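Local coordinates for protein malonate decarboxylase subunit alpha (Acinetobacter baumannii ATCC 17978, PDB 6MPR) that probably acts as the acyl carrier protein transferase component of malonate decarboxylase, exchanging acetyl for malonyl groups on the carrier subunit during malonate breakdown, at residues A[383-388]-A[452-457]. Numbering follows the deposited sequence.
Sequences GRLAGF and IDVAKT
Leu-385 and Val-454 meet methyl to methyl, CD1 of the leucine lying 3.7 Å from CG1 of the valine, and Val-454 supplies more than half of a small interface of 110 Å². The valine points from helix 450-458 toward the loop, and its short branched side chain offers both methyls: CG1 goes to the leucine, while CG2 settles 4.1 Å from the backbone N of Gly-383. Leu-385 starts less directly. Its CG stands anti to the backbone N (chi1 -169°), and the longer chain then carries CD1 across to the helix, a reach that suits leucine. No hydrogen bond links the two segments; the contact rests on apolar packing, which suits the buried valine and leucine.

Further out, Val-380 also packs on Val-454, and Leu-460, Ile-130 and Ile-140 also pack against Leu-385, extending the apolar cluster. The loop is shaped by an inverse gamma turn centred on Leu-385, closed by a weak hydrogen bond from Ala-386 N to Arg-384 O (2.8 Å), and Gly-383 just before it adopts a positive phi (77°), which favours glycine. On the helix, Asp-453 pairs with Arg-448, and Lys-456 forms a salt bridge to Glu-418 of the second subunit.

This is plain loop-on-helix packing, by which the loop after strand 377-378 joins helix 450-458 to helix 125-131 and to strand 136-140, the outermost strand of the parallel sheet within this chain.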
ATOM      1  N   GLY A 383      27.653  -4.481 -14.154  1.00 17.43           N
ATOM      2  CA  GLY A 383      27.886  -5.807 -13.624  1.00 24.72           C
ATOM      3  C   GLY A 383      27.225  -6.126 -12.298  1.00 19.96           C
ATOM      4  O   GLY A 383      27.412  -7.242 -11.793  1.00 25.36           O
ATOM      5  N   ARG A 384      26.474  -5.191 -11.704  1.00 14.50           N
ATOM      6  CA  ARG A 384      25.910  -5.366 -10.363  1.00 13.95           C
ATOM      7  C   ARG A 384      24.416  -5.023 -10.343  1.00 20.34           C
ATOM      8  O   ARG A 384      24.030  -3.886 -10.079  1.00 16.10           O
ATOM      9  CB  ARG A 384      26.688  -4.511  -9.366  1.00 13.83           C
ATOM     10  CG  ARG A 384      28.173  -4.901  -9.285  1.00 14.54           C
ATOM     11  CD  ARG A 384      29.022  -3.737  -8.766  1.00 23.10           C
ATOM     12  NE  ARG A 384      30.382  -4.150  -8.410  1.00 23.33           N
ATOM     13  CZ  ARG A 384      31.361  -4.373  -9.284  1.00 23.88           C
ATOM     14  NH1 ARG A 384      31.138  -4.249 -10.587  1.00 22.53           N
ATOM     15  NH2 ARG A 384      32.568  -4.745  -8.855  1.00 19.37           N
ATOM     16  N   LEU A 385      23.566  -6.018 -10.561  1.00 28.40           N
ATOM     17  CA  LEU A 385      22.121  -5.782 -10.655  1.00 25.24           C
ATOM     18  C   LEU A 385      21.524  -5.621  -9.255  1.00 21.24           C
ATOM     19  O   LEU A 385      20.919  -6.525  -8.676  1.00 33.37           O
ATOM     20  CB  LEU A 385      21.470  -6.912 -11.442  1.00 29.13           C
ATOM     21  CG  LEU A 385      20.020  -6.736 -11.875  1.00 24.09           C
ATOM     22  CD1 LEU A 385      19.856  -5.442 -12.634  1.00 20.79           C
ATOM     23  CD2 LEU A 385      19.622  -7.915 -12.743  1.00 23.98           C
ATOM     24  N   ALA A 386      21.704  -4.429  -8.694  1.00 21.84           N
ATOM     25  CA  ALA A 386      21.149  -4.138  -7.381  1.00 29.03           C
ATOM     26  C   ALA A 386      19.623  -4.238  -7.417  1.00 33.96           C
ATOM     27  O   ALA A 386      18.986  -4.171  -8.475  1.00 34.32           O
ATOM     28  CB  ALA A 386      21.580  -2.740  -6.913  1.00 27.60           C
ATOM     29  N   GLY A 387      19.039  -4.443  -6.245  1.00 24.55           N
ATOM     30  CA  GLY A 387      17.609  -4.341  -6.074  1.00 19.70           C
ATOM     31  C   GLY A 387      17.280  -3.028  -5.405  1.00 24.85           C
ATOM     32  O   GLY A 387      18.148  -2.325  -4.893  1.00 42.12           O
ATOM     33  N   PHE A 388      16.003  -2.682  -5.413  1.00 13.59           N
ATOM     34  CA  PHE A 388      15.326  -1.443  -5.018  0.59 19.31           C
ATOM     35  C   PHE A 388      15.001  -1.378  -3.521  1.00 18.36           C
ATOM     36  O   PHE A 388      14.936  -0.301  -2.911  1.00 22.39           O
ATOM     37  CB  PHE A 388      13.986  -1.338  -5.775  0.59 11.77           C
ATOM     38  CG  PHE A 388      14.096  -1.156  -7.275  0.59 11.19           C
ATOM     39  CD1 PHE A 388      14.957  -0.225  -7.822  0.59 11.04           C
ATOM     40  CD2 PHE A 388      13.271  -1.878  -8.133  0.59  9.42           C
ATOM     41  CE1 PHE A 388      15.039  -0.043  -9.211  0.59 17.62           C
ATOM     42  CE2 PHE A 388      13.350  -1.709  -9.514  0.59  9.78           C
ATOM     43  CZ  PHE A 388      14.223  -0.774 -10.056  0.59  9.94           C
ATOM     44  N   ILE A 452      21.291   1.955 -17.567  1.00 14.16           N
ATOM     45  CA  ILE A 452      20.806   1.753 -18.931  1.00 18.02           C
ATOM     46  C   ILE A 452      21.520   0.582 -19.582  1.00 17.34           C
ATOM     47  O   ILE A 452      20.885  -0.311 -20.150  1.00 20.04           O
ATOM     48  CB  ILE A 452      20.971   3.029 -19.770  1.00 19.47           C
ATOM     49  CG1 ILE A 452      20.212   4.200 -19.136  1.00 16.56           C
ATOM     50  CG2 ILE A 452      20.501   2.746 -21.183  1.00 24.62           C
ATOM     51  CD1 ILE A 452      20.649   5.535 -19.689  1.00 22.91           C
ATOM     52  N   ASP A 453      22.854   0.569 -19.521  1.00 18.19           N
ATOM     53  CA  ASP A 453      23.573  -0.551 -20.131  1.00 20.03           C
ATOM     54  C   ASP A 453      23.375  -1.852 -19.353  1.00 21.43           C
ATOM     55  O   ASP A 453      23.399  -2.935 -19.957  1.00 22.51           O
ATOM     56  CB  ASP A 453      25.060  -0.226 -20.269  1.00 16.76           C
ATOM     57  CG  ASP A 453      25.353   0.678 -21.455  1.00 27.26           C
ATOM     58  OD1 ASP A 453      24.399   1.087 -22.151  1.00 31.01           O
ATOM     59  OD2 ASP A 453      26.540   0.985 -21.692  1.00 35.44           O
ATOM     60  N   VAL A 454      23.175  -1.784 -18.028  1.00 17.94           N
ATOM     61  CA  VAL A 454      22.871  -3.009 -17.292  1.00 18.16           C
ATOM     62  C   VAL A 454      21.555  -3.604 -17.780  1.00 23.07           C
ATOM     63  O   VAL A 454      21.434  -4.822 -17.947  1.00 20.25           O
ATOM     64  CB  VAL A 454      22.842  -2.759 -15.773  1.00 22.81           C
ATOM     65  CG1 VAL A 454      22.308  -3.994 -15.069  1.00 18.44           C
ATOM     66  CG2 VAL A 454      24.239  -2.436 -15.257  1.00 22.24           C
ATOM     67  N   ALA A 455      20.555  -2.758 -18.027  1.00 17.46           N
ATOM     68  CA  ALA A 455      19.290  -3.245 -18.579  1.00 19.71           C
ATOM     69  C   ALA A 455      19.509  -3.969 -19.903  1.00 20.34           C
ATOM     70  O   ALA A 455      18.949  -5.050 -20.129  1.00 22.82           O
ATOM     71  CB  ALA A 455      18.307  -2.085 -18.757  1.00 17.31           C
ATOM     72  N   LYS A 456      20.329  -3.394 -20.790  1.00 22.07           N
ATOM     73  CA  LYS A 456      20.626  -4.045 -22.065  1.00 26.25           C
ATOM     74  C   LYS A 456      21.318  -5.385 -21.854  1.00 32.14           C
ATOM     75  O   LYS A 456      20.951  -6.390 -22.473  1.00 29.85           O
ATOM     76  CB  LYS A 456      21.498  -3.134 -22.931  1.00 31.78           C
ATOM     77  CG  LYS A 456      20.788  -1.883 -23.398  1.00 29.47           C
ATOM     78  CD  LYS A 456      21.754  -0.786 -23.830  1.00 36.01           C
ATOM     79  CE  LYS A 456      22.455  -1.123 -25.129  1.00 40.62           C
ATOM     80  NZ  LYS A 456      23.243   0.042 -25.622  1.00 49.28           N
ATOM     81  N   THR A 457      22.330  -5.411 -20.986  1.00 28.08           N
ATOM     82  CA  THR A 457      23.121  -6.622 -20.786  1.00 29.49           C
ATOM     83  C   THR A 457      22.296  -7.734 -20.142  1.00 29.05           C
ATOM     84  O   THR A 457      22.422  -8.910 -20.520  1.00 32.59           O
ATOM     85  CB  THR A 457      24.342  -6.283 -19.937  1.00 28.34           C
ATOM     86  OG1 THR A 457      25.149  -5.337 -20.647  1.00 29.04           O
ATOM     87  CG2 THR A 457      25.165  -7.522 -19.632  1.00 28.78           C
TER